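Long-range contacts in tumour necrosis factor receptor (Ectromelia virus, PDB 3ON9), which probably binds host tumour necrosis factor and chemokines outside the cell to blunt immune defence, this chain being its chemokine-binding SECRET domain: residues 123-128 with 142-147; 12-17 with 62-67; 85-90 with 111-116; 55-60 with 156-161; 18-23 with 35-40. All blocks are in the same frame, centred on the assembly; numbering follows the deposited sequence. Where two conformers were deposited one is given.

Contact 1 (123-128 with 142-147)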
# COMPACT_ATOMS: atom_id res chain seq x y z
N LEU A 123 10.44 2.97 6.16
CA LEU A 123 9.09 2.80 5.66
C LEU A 123 9.13 3.01 4.16
O LEU A 123 9.54 4.07 3.69
CB LEU A 123 8.15 3.83 6.30
CG LEU A 123 6.74 3.97 5.72
CD1 LEU A 123 6.00 2.61 5.73
CD2 LEU A 123 5.93 5.02 6.47
N ASP A 124 8.72 1.99 3.41
CA ASP A 124 8.65 2.07 1.96
C ASP A 124 7.20 1.84 1.55
O ASP A 124 6.56 0.92 2.06
CB ASP A 124 9.51 0.99 1.30
CG ASP A 124 10.97 1.05 1.71
OD1 ASP A 124 11.55 2.14 1.72
OD2 ASP A 124 11.52 -0.03 2.00
N VAL A 125 6.71 2.65 0.62
CA VAL A 125 5.38 2.45 0.06
C VAL A 125 5.47 2.43 -1.46
O VAL A 125 6.17 3.26 -2.06
CB VAL A 125 4.43 3.56 0.52
CG1 VAL A 125 3.09 3.45 -0.19
CG2 VAL A 125 4.25 3.48 2.02
N TYR A 126 4.79 1.47 -2.08
CA TYR A 126 4.62 1.47 -3.52
C TYR A 126 3.15 1.39 -3.86
O TYR A 126 2.44 0.52 -3.37
CB TYR A 126 5.35 0.30 -4.17
CG TYR A 126 6.79 0.14 -3.74
CD1 TYR A 126 7.82 0.79 -4.41
CD2 TYR A 126 7.12 -0.66 -2.66
CE1 TYR A 126 9.15 0.64 -4.00
CE2 TYR A 126 8.43 -0.81 -2.24
CZ TYR A 126 9.43 -0.17 -2.91
OH TYR A 126 10.73 -0.36 -2.47
N ILE A 127 2.69 2.31 -4.70
CA ILE A 127 1.34 2.25 -5.24
C ILE A 127 1.50 2.06 -6.74
O ILE A 127 2.07 2.92 -7.42
CB ILE A 127 0.57 3.53 -4.94
CG1 ILE A 127 0.50 3.74 -3.43
CG2 ILE A 127 -0.86 3.44 -5.54
CD1 ILE A 127 -0.02 5.09 -3.01
N VAL A 128 1.01 0.94 -7.24
CA VAL A 128 1.32 0.51 -8.60
C VAL A 128 0.05 0.28 -9.39
O VAL A 128 -0.78 -0.55 -9.01
CB VAL A 128 2.17 -0.77 -8.58
CG1 VAL A 128 2.52 -1.21 -10.00
CG2 VAL A 128 3.44 -0.54 -7.77
N VAL A 142 4.41 4.38 -8.13
CA VAL A 142 4.57 5.54 -7.26
C VAL A 142 5.30 5.07 -6.00
O VAL A 142 4.75 4.29 -5.21
CB VAL A 142 3.23 6.18 -6.89
CG1 VAL A 142 3.46 7.51 -6.20
CG2 VAL A 142 2.35 6.37 -8.13
N ALA A 143 6.54 5.52 -5.81
CA ALA A 143 7.38 5.00 -4.73
C ALA A 143 7.71 6.04 -3.67
O ALA A 143 7.95 7.20 -3.98
CB ALA A 143 8.67 4.38 -5.30
N TYR A 144 7.67 5.61 -2.40
CA TYR A 144 7.99 6.48 -1.28
C TYR A 144 8.97 5.76 -0.36
O TYR A 144 8.83 4.55 -0.13
CB TYR A 144 6.74 6.81 -0.45
CG TYR A 144 5.55 7.35 -1.22
CD1 TYR A 144 5.20 8.68 -1.12
CD2 TYR A 144 4.76 6.52 -2.00
CE1 TYR A 144 4.11 9.19 -1.80
CE2 TYR A 144 3.66 7.01 -2.69
CZ TYR A 144 3.34 8.35 -2.58
OH TYR A 144 2.25 8.86 -3.24
N HIS A 145 9.94 6.49 0.18
CA HIS A 145 10.90 5.91 1.11
C HIS A 145 11.29 6.92 2.19
O HIS A 145 11.70 8.04 1.86
CB HIS A 145 12.18 5.49 0.37
CG HIS A 145 11.94 4.63 -0.83
ND1 HIS A 145 11.49 3.33 -0.73
CD2 HIS A 145 12.10 4.88 -2.15
CE1 HIS A 145 11.37 2.82 -1.95
NE2 HIS A 145 11.73 3.75 -2.83
N THR A 146 11.18 6.54 3.46
CA THR A 146 11.63 7.42 4.54
C THR A 146 13.13 7.32 4.83
O THR A 146 13.72 8.24 5.39
CB THR A 146 10.88 7.17 5.86
OG1 THR A 146 11.16 5.84 6.34
CG2 THR A 146 9.37 7.33 5.65
N SER A 147 13.72 6.20 4.45
CA SER A 147 15.13 5.94 4.72
C SER A 147 15.66 4.97 3.68
O SER A 147 15.21 4.98 2.53
CB SER A 147 15.30 5.39 6.14
OG SER A 147 16.67 5.33 6.52
O HOH W 1 12.76 3.35 3.92
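H145 and D124 are joined by the shortest polar contact here, from ND1 of H145 to OD1 of D124 at 2.7 Å. The bond lies near the imidazole plane, but OD1 is met from above the carboxylate plane. That carboxylate and the ring are turned 75° apart. D124 CG, anti to its carbonyl carbon (chi1 -58°), comes near the ring. A water lies 2.8 Å from D124 OD1, and D124 OD2 accepts from the backbone N of L150.

At the strand end, T146 OG1 accepts from L123 N at 3.0 Å, and T146 N returns a bond to L123 O. Further along, V125 with Y144 and I127 with V142 form two antiparallel hydrogen-bonded pairs. Each pair has both N-H...O bonds, the one from Y144 N to V125 O measuring 2.8 Å.

Y126 lies beside A143. Its CD1 lies 3.8 Å from A143 CB, and its OH lies 3.3 Å from CE1 at the edge of the H145 ring. The two rings meet obliquely.

V125, I127, V142 and Y144 occupy the other face. V125 CB meets Y144 CD2 at 3.9 Å, and I127 CD1 approaches CE2 of the same ring.

The pair is a beta hairpin at one margin of the five-stranded antiparallel sheet. Strand 8-16 flanks strand 122-130 on its other side. V125, I127 and Y144 pack against strands 82-89 and 110-116 of the facing sheet.

Contact 2 (12-17 with 62-67)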
# COMPACT_ATOMS: atom_id res chain seq x y z
N GLU A 12 1.87 -1.70 -1.66
CA GLU A 12 2.82 -2.42 -0.81
C GLU A 12 3.36 -1.48 0.24
O GLU A 12 3.69 -0.33 -0.06
CB GLU A 12 4.00 -2.93 -1.62
CG GLU A 12 3.64 -3.86 -2.75
CD GLU A 12 4.75 -3.95 -3.79
OE1 GLU A 12 5.87 -4.38 -3.43
OE2 GLU A 12 4.49 -3.58 -4.95
N ILE A 13 3.46 -1.98 1.47
CA ILE A 13 4.04 -1.22 2.56
C ILE A 13 5.08 -2.08 3.27
O ILE A 13 4.74 -3.11 3.87
CB ILE A 13 2.95 -0.75 3.57
CG1 ILE A 13 1.76 -0.07 2.86
CG2 ILE A 13 3.55 0.21 4.60
CD1 ILE A 13 0.59 -1.02 2.52
N ASN A 14 6.35 -1.67 3.23
CA ASN A 14 7.40 -2.43 3.88
C ASN A 14 7.93 -1.63 5.06
O ASN A 14 8.09 -0.42 4.96
CB ASN A 14 8.51 -2.78 2.88
CG ASN A 14 7.99 -3.62 1.74
OD1 ASN A 14 7.07 -4.41 1.93
ND2 ASN A 14 8.54 -3.43 0.54
N MET A 15 8.16 -2.29 6.19
CA MET A 15 8.36 -1.58 7.45
C MET A 15 9.44 -2.22 8.32
O MET A 15 9.55 -3.44 8.38
CB MET A 15 7.05 -1.55 8.25
CG MET A 15 5.90 -0.89 7.50
SD MET A 15 4.37 -0.86 8.46
CE MET A 15 3.90 -2.59 8.38
N TYR A 16 10.22 -1.38 8.99
CA TYR A 16 11.21 -1.87 9.94
C TYR A 16 11.44 -0.81 11.01
O TYR A 16 11.54 0.36 10.69
CB TYR A 16 12.54 -2.15 9.22
CG TYR A 16 13.54 -2.86 10.08
CD1 TYR A 16 13.63 -4.25 10.06
CD2 TYR A 16 14.36 -2.16 10.95
CE1 TYR A 16 14.53 -4.92 10.88
CE2 TYR A 16 15.27 -2.82 11.76
CZ TYR A 16 15.35 -4.19 11.71
OH TYR A 16 16.25 -4.85 12.52
N PRO A 17 11.51 -1.22 12.29
CA PRO A 17 11.30 -2.57 12.79
C PRO A 17 9.86 -2.78 13.26
O PRO A 17 9.22 -1.84 13.73
CB PRO A 17 12.20 -2.63 14.03
CG PRO A 17 12.31 -1.18 14.49
CD PRO A 17 11.84 -0.27 13.37
N LEU A 62 11.35 -7.43 10.27
CA LEU A 62 11.09 -6.87 8.95
C LEU A 62 9.73 -7.32 8.43
O LEU A 62 9.46 -8.51 8.37
CB LEU A 62 12.17 -7.32 7.95
CG LEU A 62 11.97 -6.95 6.48
CD1 LEU A 62 12.06 -5.43 6.30
CD2 LEU A 62 13.02 -7.66 5.63
N ALA A 63 8.88 -6.37 8.06
CA ALA A 63 7.55 -6.69 7.56
C ALA A 63 7.35 -6.27 6.11
O ALA A 63 7.78 -5.20 5.70
CB ALA A 63 6.50 -6.03 8.43
N THR A 64 6.68 -7.13 5.34
CA THR A 64 6.11 -6.71 4.07
C THR A 64 4.60 -6.84 4.20
O THR A 64 4.11 -7.76 4.82
CB THR A 64 6.65 -7.53 2.87
OG1 THR A 64 6.14 -6.97 1.64
CG2 THR A 64 6.24 -8.99 2.96
N SER A 65 3.87 -5.90 3.61
CA SER A 65 2.42 -5.89 3.73
C SER A 65 1.84 -5.24 2.49
O SER A 65 2.55 -4.62 1.72
CB SER A 65 1.99 -5.14 5.00
OG SER A 65 2.24 -3.74 4.91
N GLY A 66 0.53 -5.39 2.28
CA GLY A 66 -0.05 -4.73 1.12
C GLY A 66 -1.51 -5.04 0.92
O GLY A 66 -2.08 -5.86 1.64
N PHE A 67 -2.10 -4.36 -0.06
CA PHE A 67 -3.47 -4.60 -0.50
C PHE A 67 -3.44 -4.69 -2.02
O PHE A 67 -2.64 -4.02 -2.66
CB PHE A 67 -4.39 -3.43 -0.14
CG PHE A 67 -4.33 -2.98 1.30
CD1 PHE A 67 -5.35 -3.31 2.18
CD2 PHE A 67 -3.29 -2.17 1.75
CE1 PHE A 67 -5.32 -2.88 3.50
CE2 PHE A 67 -3.25 -1.73 3.05
CZ PHE A 67 -4.27 -2.09 3.94
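I13 and S65 form one hydrogen-bonded pair of this antiparallel contact. I13 N donates to S65 O at 2.8 Å, an almost straight bond whose donor stands above the carbonyl plane. The return bond, from S65 N to I13 O, is weak. S65 OG donates to the same oxygen at 2.8 Å. With chi1 at 70°, OG sits between the backbone N and the carbonyl carbon, on the side where it meets I13 O. M15 and A63 make the other hydrogen-bonded pair, with two bonds of 3.0 Å, M15 N to A63 O and A63 N to M15 O.

Close CA-H...O contacts fill the intervals: N14 CA lies 3.3 Å from A63 O, and E12 CA faces S65 O.

Apolar contacts are spread along the pairing. I13 CD1 touches the edge of the F67 ring at CE2, 3.9 Å away. M15 CE lies 4.3 Å from A63 CB. The edge of the Y16 ring at CD1 meets L62 CA, and L62 CB lies 4.0 Å from Y16 CD1. I40 of the other sheet packs on M15, S65 and F67.

The serine hydroxyl is buried in this largely apolar layer of the beta-sandwich. Its bond to I13 O satisfies its proton and supplements the weak backbone bond at that carbonyl.

Contact 3 (85-90 with 111-116)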
# COMPACT_ATOMS: atom_id res chain seq x y z
N LEU A 85 -3.32 6.57 1.80
CA LEU A 85 -2.76 5.56 2.67
C LEU A 85 -2.18 6.25 3.88
O LEU A 85 -1.45 7.23 3.74
CB LEU A 85 -1.63 4.85 1.92
CG LEU A 85 -1.10 3.56 2.49
CD1 LEU A 85 -2.19 2.47 2.46
CD2 LEU A 85 0.13 3.12 1.70
N GLU A 86 -2.51 5.75 5.06
CA GLU A 86 -1.96 6.29 6.30
C GLU A 86 -1.37 5.16 7.12
O GLU A 86 -2.00 4.11 7.29
CB GLU A 86 -3.06 6.99 7.11
CG GLU A 86 -2.61 7.45 8.49
CD GLU A 86 -3.78 7.63 9.46
OE1 GLU A 86 -4.20 8.80 9.65
OE2 GLU A 86 -4.28 6.62 10.01
N ILE A 87 -0.14 5.36 7.58
CA ILE A 87 0.50 4.43 8.50
C ILE A 87 0.52 5.08 9.88
O ILE A 87 1.17 6.12 10.08
CB ILE A 87 1.94 4.07 8.04
CG1 ILE A 87 1.91 3.37 6.66
CG2 ILE A 87 2.63 3.17 9.07
CD1 ILE A 87 1.82 4.30 5.46
N LYS A 88 -0.19 4.48 10.83
CA LYS A 88 -0.37 5.07 12.16
C LYS A 88 0.35 4.27 13.24
O LYS A 88 0.01 3.11 13.50
CB LYS A 88 -1.87 5.17 12.49
CG LYS A 88 -2.20 5.46 13.96
CD LYS A 88 -1.66 6.81 14.41
CE LYS A 88 -2.37 7.33 15.66
NZ LYS A 88 -2.31 6.36 16.80
N CYS A 89 1.36 4.90 13.85
CA CYS A 89 2.09 4.32 14.98
C CYS A 89 1.27 4.44 16.24
O CYS A 89 0.55 5.41 16.41
CB CYS A 89 3.41 5.07 15.22
SG CYS A 89 4.65 4.92 13.90
N ASN A 90 1.45 3.49 17.15
CA ASN A 90 0.66 3.44 18.37
C ASN A 90 0.56 4.76 19.10
O ASN A 90 -0.54 5.18 19.47
CB ASN A 90 1.18 2.36 19.31
CG ASN A 90 0.36 2.28 20.58
OD1 ASN A 90 -0.77 1.75 20.57
ND2 ASN A 90 0.90 2.82 21.66
N GLU A 111 -2.54 10.17 -5.56
CA GLU A 111 -2.29 9.42 -4.34
C GLU A 111 -1.63 10.28 -3.26
O GLU A 111 -0.91 11.24 -3.56
CB GLU A 111 -1.52 8.12 -4.62
CG GLU A 111 -0.29 8.23 -5.49
CD GLU A 111 -0.57 8.52 -6.96
OE1 GLU A 111 -1.46 7.90 -7.59
OE2 GLU A 111 0.13 9.40 -7.49
N THR A 112 -1.93 9.95 -2.01
CA THR A 112 -1.27 10.57 -0.86
C THR A 112 -0.91 9.49 0.13
O THR A 112 -1.67 8.53 0.34
CB THR A 112 -2.14 11.62 -0.15
OG1 THR A 112 -3.14 10.98 0.65
CG2 THR A 112 -2.78 12.56 -1.17
N VAL A 113 0.26 9.65 0.73
CA VAL A 113 0.76 8.72 1.72
C VAL A 113 1.18 9.53 2.93
O VAL A 113 1.94 10.49 2.82
CB VAL A 113 1.97 7.93 1.19
CG1 VAL A 113 2.59 7.11 2.32
CG2 VAL A 113 1.54 7.05 0.01
N THR A 114 0.65 9.14 4.09
CA THR A 114 0.85 9.87 5.33
C THR A 114 1.38 8.92 6.39
O THR A 114 1.01 7.75 6.41
CB THR A 114 -0.49 10.44 5.84
OG1 THR A 114 -0.91 11.49 4.96
CG2 THR A 114 -0.35 10.98 7.26
N VAL A 115 2.23 9.42 7.28
CA VAL A 115 2.69 8.62 8.42
C VAL A 115 2.45 9.43 9.70
O VAL A 115 2.60 10.66 9.71
CB VAL A 115 4.18 8.21 8.28
CG1 VAL A 115 5.08 9.45 8.09
CG2 VAL A 115 4.62 7.39 9.47
N VAL A 116 2.05 8.74 10.77
CA VAL A 116 1.76 9.38 12.05
C VAL A 116 2.64 8.74 13.13
O VAL A 116 2.44 7.59 13.52
CB VAL A 116 0.25 9.27 12.43
CG1 VAL A 116 -0.06 10.17 13.62
CG2 VAL A 116 -0.65 9.66 11.24
O HOH W 2 -2.54 9.54 3.16
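L85 and V113 pair on the buried side of this parallel contact, together with I87 and V115. L85 CB lies 4.3 Å from V113 CG2. I87 CD1 meets V113 CG1 at the same separation. A chi2 of 82° turns I87 CD1 beside T114 O, 3.7 Å away. All four side chains are buried, yet a closer contact between side chains of the two strands lies on the solvent side.

Between the faces, the strands run 7° from parallel and are linked by five backbone bonds. L85 and I87 use both N and O, pairing with T112, T114 and V116. C89 N adds the last bond, to V116 O at 2.9 Å. The SG of C89 also lies 3.5 Å from V116 O, and its disulfide to C119 ties the end of strand 82-89 to the chain that follows strand 110-116.

The other face carries E86, K88, T114 and V116 and is more open to solvent. V116 is buried there under longer neighbours. K88 CD rests on V116 CB at 3.7 Å, and E86 reaches V116 CG2 with CG and OE1, both at 4.0 Å. K88 bends at chi2 (63°) and again at chi4, and its NZ donates to C89 O. A water donates to L85 O at 2.6 Å and to T112 OG1. T112 OG1 also bonds N84 OD1.

This is the one parallel pairing in the mixed sheet. Strand 38-45 lies beyond strand 82-89, and strand 95-97 lies beyond strand 110-116. L85 and V113 face V125 of strand 122-130 across the sandwich.

Contact 4 (55-60 with 156-161)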
# COMPACT_ATOMS: atom_id res chain seq x y z
N TYR A 55 -2.17 -8.58 2.95
CA TYR A 55 -1.21 -9.46 3.60
C TYR A 55 -0.29 -8.67 4.51
O TYR A 55 -0.17 -7.46 4.37
CB TYR A 55 -0.40 -10.25 2.57
CG TYR A 55 0.35 -9.39 1.57
CD1 TYR A 55 1.66 -8.98 1.82
CD2 TYR A 55 -0.25 -8.97 0.39
CE1 TYR A 55 2.34 -8.20 0.92
CE2 TYR A 55 0.42 -8.18 -0.51
CZ TYR A 55 1.72 -7.79 -0.25
OH TYR A 55 2.40 -7.00 -1.16
N TYR A 56 0.33 -9.37 5.46
CA TYR A 56 1.28 -8.79 6.40
C TYR A 56 2.11 -9.97 6.88
O TYR A 56 1.60 -10.89 7.53
CB TYR A 56 0.53 -8.12 7.57
CG TYR A 56 1.42 -7.65 8.70
CD1 TYR A 56 2.01 -6.39 8.66
CD2 TYR A 56 1.65 -8.45 9.82
CE1 TYR A 56 2.85 -5.96 9.70
CE2 TYR A 56 2.47 -8.02 10.85
CZ TYR A 56 3.06 -6.77 10.79
OH TYR A 56 3.86 -6.34 11.82
N SER A 57 3.39 -9.96 6.54
CA SER A 57 4.25 -11.11 6.78
C SER A 57 5.61 -10.63 7.26
O SER A 57 6.16 -9.65 6.73
CB SER A 57 4.38 -11.94 5.50
OG SER A 57 5.07 -13.15 5.75
N VAL A 58 6.16 -11.32 8.26
CA VAL A 58 7.31 -10.83 8.99
C VAL A 58 8.46 -11.84 9.03
O VAL A 58 8.25 -13.05 9.20
CB VAL A 58 6.92 -10.46 10.45
CG1 VAL A 58 8.15 -10.01 11.23
CG2 VAL A 58 5.85 -9.36 10.46
N VAL A 59 9.68 -11.33 8.88
CA VAL A 59 10.88 -12.12 9.13
C VAL A 59 11.70 -11.31 10.11
O VAL A 59 12.15 -10.21 9.78
CB VAL A 59 11.69 -12.34 7.85
CG1 VAL A 59 13.05 -12.99 8.17
CG2 VAL A 59 10.89 -13.18 6.86
N ASP A 60 11.85 -11.85 11.31
CA ASP A 60 12.43 -11.15 12.45
C ASP A 60 11.68 -9.84 12.74
O ASP A 60 10.56 -9.88 13.26
CB ASP A 60 13.93 -10.95 12.29
CG ASP A 60 14.63 -10.64 13.61
OD1 ASP A 60 14.05 -10.85 14.69
OD2 ASP A 60 15.78 -10.17 13.55
N PRO A 156 6.68 -14.33 1.66
CA PRO A 156 5.38 -14.63 1.05
C PRO A 156 4.23 -13.76 1.59
O PRO A 156 4.34 -13.22 2.69
CB PRO A 156 5.13 -16.10 1.41
CG PRO A 156 6.05 -16.42 2.52
CD PRO A 156 7.11 -15.34 2.64
N PRO A 157 3.14 -13.64 0.82
CA PRO A 157 2.03 -12.75 1.18
C PRO A 157 1.01 -13.42 2.09
O PRO A 157 -0.15 -13.59 1.71
CB PRO A 157 1.39 -12.43 -0.18
CG PRO A 157 1.73 -13.59 -1.06
CD PRO A 157 2.96 -14.28 -0.50
N ASN A 158 1.46 -13.80 3.29
CA ASN A 158 0.56 -14.39 4.27
C ASN A 158 -0.48 -13.39 4.71
O ASN A 158 -0.15 -12.25 5.03
CB ASN A 158 1.34 -14.83 5.50
CG ASN A 158 2.33 -15.91 5.19
OD1 ASN A 158 2.00 -17.10 5.16
ND2 ASN A 158 3.57 -15.51 4.97
N ASP A 159 -1.75 -13.82 4.77
CA ASP A 159 -2.79 -12.91 5.24
C ASP A 159 -2.90 -12.93 6.77
O ASP A 159 -2.13 -13.61 7.45
CB ASP A 159 -4.14 -13.15 4.53
CG ASP A 159 -4.79 -14.47 4.91
OD1 ASP A 159 -4.58 -14.95 6.04
OD2 ASP A 159 -5.55 -15.01 4.07
N CYS A 160 -3.84 -12.16 7.31
CA CYS A 160 -3.93 -11.98 8.75
C CYS A 160 -4.71 -13.06 9.47
O CYS A 160 -4.66 -13.14 10.70
CB CYS A 160 -4.58 -10.63 9.08
SG CYS A 160 -3.47 -9.21 8.81
N GLU A 161 -5.43 -13.89 8.73
CA GLU A 161 -6.35 -14.84 9.35
C GLU A 161 -5.63 -16.02 9.97
O GLU A 161 -4.92 -16.75 9.28
CB GLU A 161 -7.38 -15.30 8.32
CG GLU A 161 -8.18 -14.14 7.77
CD GLU A 161 -9.20 -14.59 6.75
OE1 GLU A 161 -9.41 -15.82 6.61
OE2 GLU A 161 -9.79 -13.71 6.08
O HOH W 3 0.38 -13.06 8.46
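Y55, Y56 and S57, on an outermost strand of the five-stranded sheet, are met by the C-terminal tail of the SECRET domain construct. The tail has no regular strand structure here. It touches the sheet margin through one backbone bond, one side-chain bond and a proline on a tyrosine ring.

The backbone bond runs from Y56 N to N158 O at 3.0 Å, nearly along the C=O axis. Next to it, N158 ND2 donates to S57 OG at 2.9 Å, with the hydroxyl tilted 17° from the amide plane. S57 OG is set anti to its backbone N (chi1 -173°), where it meets that amide. S57 CB also comes within 3.1 Å of P156 O.

P157 packs over one face of the Y55 ring. Its CB lies 4.0 Å from the ring centroid, a CH-pi contact displaced toward the rim. Y55 chi1 of 57° sets CG between the backbone N and the carbonyl carbon, and P157 CB is nearest to this Y55 CG, at 3.7 Å. P157 is also the centre of an inverse gamma turn.

On its other side, strand 51-59 is hydrogen-bonded to strand 62-69 of the same sheet. The tail meets the margin of the sheet, at the edge of the beta-sandwich. The disulfide between C160 and C23 holds it to the loop after strand 8-16.

D159 begins an Asx turn, its OD1 accepting from E161 N. A water lies between Y56 O and D159 O, 2.8 Å from the latter. Y56 CB lies 4.3 Å from C160 SG. The hydroxyl of Y56 is hydrogen-bonded to K20 O.

Contact 5 (18-23 with 35-40)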
# COMPACT_ATOMS: atom_id res chain seq x y z
N VAL A 18 9.37 -4.01 13.13
CA VAL A 18 8.09 -4.35 13.75
C VAL A 18 8.32 -5.34 14.88
O VAL A 18 9.28 -6.12 14.85
CB VAL A 18 7.04 -4.91 12.74
CG1 VAL A 18 6.72 -3.85 11.68
CG2 VAL A 18 7.51 -6.20 12.09
N ASN A 19 7.46 -5.27 15.89
CA ASN A 19 7.57 -6.10 17.07
C ASN A 19 6.45 -7.13 17.18
O ASN A 19 6.49 -7.99 18.06
CB ASN A 19 7.55 -5.24 18.32
CG ASN A 19 8.68 -4.25 18.35
OD1 ASN A 19 9.84 -4.63 18.46
ND2 ASN A 19 8.35 -2.96 18.27
N LYS A 20 5.46 -7.01 16.31
CA LYS A 20 4.28 -7.87 16.35
C LYS A 20 4.08 -8.58 15.03
O LYS A 20 4.31 -8.00 13.96
CB LYS A 20 3.02 -7.06 16.66
CG LYS A 20 3.10 -6.17 17.89
CD LYS A 20 3.35 -6.97 19.14
CE LYS A 20 3.37 -6.06 20.35
NZ LYS A 20 3.63 -6.82 21.60
N THR A 21 3.65 -9.83 15.10
CA THR A 21 3.40 -10.61 13.89
C THR A 21 1.91 -10.83 13.67
O THR A 21 1.46 -11.02 12.54
CB THR A 21 4.15 -11.96 13.91
OG1 THR A 21 3.73 -12.75 15.03
CG2 THR A 21 5.66 -11.72 14.00
N SER A 22 1.13 -10.81 14.75
CA SER A 22 -0.30 -11.03 14.63
C SER A 22 -1.03 -9.78 14.18
O SER A 22 -0.80 -8.69 14.71
CB SER A 22 -0.88 -11.51 15.96
OG SER A 22 -0.43 -12.82 16.25
N CYS A 23 -1.90 -9.93 13.19
CA CYS A 23 -2.64 -8.78 12.67
C CYS A 23 -4.11 -9.09 12.44
O CYS A 23 -4.53 -10.26 12.43
CB CYS A 23 -2.00 -8.27 11.37
SG CYS A 23 -1.85 -9.48 10.03
N THR A 35 -1.84 -4.24 13.56
CA THR A 35 -1.33 -4.98 14.71
C THR A 35 -1.65 -4.10 15.90
O THR A 35 -2.34 -3.08 15.75
CB THR A 35 0.19 -5.18 14.62
OG1 THR A 35 0.85 -3.90 14.65
CG2 THR A 35 0.54 -5.89 13.33
N SER A 36 -1.17 -4.46 17.08
CA SER A 36 -1.42 -3.64 18.25
C SER A 36 -0.50 -2.43 18.28
O SER A 36 -0.62 -1.60 19.17
CB SER A 36 -1.23 -4.45 19.53
OG SER A 36 0.08 -5.00 19.59
N GLU A 37 0.43 -2.33 17.33
CA GLU A 37 1.39 -1.21 17.32
C GLU A 37 1.34 -0.34 16.06
O GLU A 37 1.85 0.78 16.06
CB GLU A 37 2.82 -1.71 17.56
CG GLU A 37 3.38 -2.46 16.37
CD GLU A 37 4.80 -2.96 16.58
OE1 GLU A 37 5.44 -2.62 17.60
OE2 GLU A 37 5.26 -3.71 15.71
N LEU A 38 0.74 -0.86 14.99
CA LEU A 38 0.70 -0.15 13.71
C LEU A 38 -0.62 -0.39 13.00
O LEU A 38 -1.10 -1.52 12.99
CB LEU A 38 1.84 -0.63 12.79
CG LEU A 38 3.22 -0.02 13.03
CD1 LEU A 38 4.33 -0.95 12.52
CD2 LEU A 38 3.32 1.35 12.39
N THR A 39 -1.20 0.65 12.41
CA THR A 39 -2.39 0.46 11.58
C THR A 39 -2.13 1.09 10.22
O THR A 39 -1.65 2.22 10.13
CB THR A 39 -3.64 1.11 12.20
OG1 THR A 39 -3.87 0.57 13.51
CG2 THR A 39 -4.87 0.83 11.32
N ILE A 40 -2.44 0.33 9.17
CA ILE A 40 -2.34 0.85 7.81
C ILE A 40 -3.76 0.97 7.27
O ILE A 40 -4.50 -0.01 7.22
CB ILE A 40 -1.53 -0.08 6.90
CG1 ILE A 40 -0.15 -0.35 7.51
CG2 ILE A 40 -1.41 0.54 5.50
CD1 ILE A 40 0.60 -1.48 6.82
O HOH W 4 -0.47 -7.33 17.17
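E37 grips N19 with both oxygens of its carboxylate. OE2 accepts from N19 N at 2.7 Å, in a nearly straight bond. OE1 accepts from N19 ND2 at 3.0 Å, near the plane of the amide. Both oxygens use their syn lone pairs, and the amide and carboxylate planes are 61° apart. K20 N adds a weak bond to OE2. The E37 side chain starts with CG between the backbone N and the carbonyl carbon (chi1 71°) and is extended beyond it.

K20 bends at chi2 (-60°), which turns CD beside S36. Its CE then lies 3.5 Å from S36 OG, and its CG packs against the E37 carboxylate carbon. The amino group is not in contact with that carboxylate.

T35 points CG2 at S22 O, 3.4 Å away, and at C23 CB. Its OG1 accepts from the backbone N of E37 and of L38. A water bridges S22 O and S36 N. Deeper in, V18 CG1 meets L38 CD1 at 3.9 Å, the two side chains crossing at about a right angle.

The T35 bonds form an ST turn and an ST motif in the tight turn between strands 30-34 and 38-45, and the glutamate pins the loop after strand 8-16 to that turn.

In the fold
Contacts 1 and 2, and the strand of contact 4, lie on the five-stranded antiparallel sheet, and contact 3 and the strand of contact 5 on the mixed sheet. Together the two sheets form the beta-sandwich. Contacts 1 and 2 have centres about 10 Å apart, their strands 122-130 and 8-16 being neighbours in the sheet. Contact 3 packs across the sandwich against contact 1, centres about 11 Å apart. Contact 5 closes first and is nested within contact 2; contacts 3 and 1 follow in series. Contact 4 closes last; it crosses contact 2 and encloses contacts 1 and 3. The C23-C160 disulfide joins contacts 4 and 5, tying the C-terminal tail to an early loop of the domain.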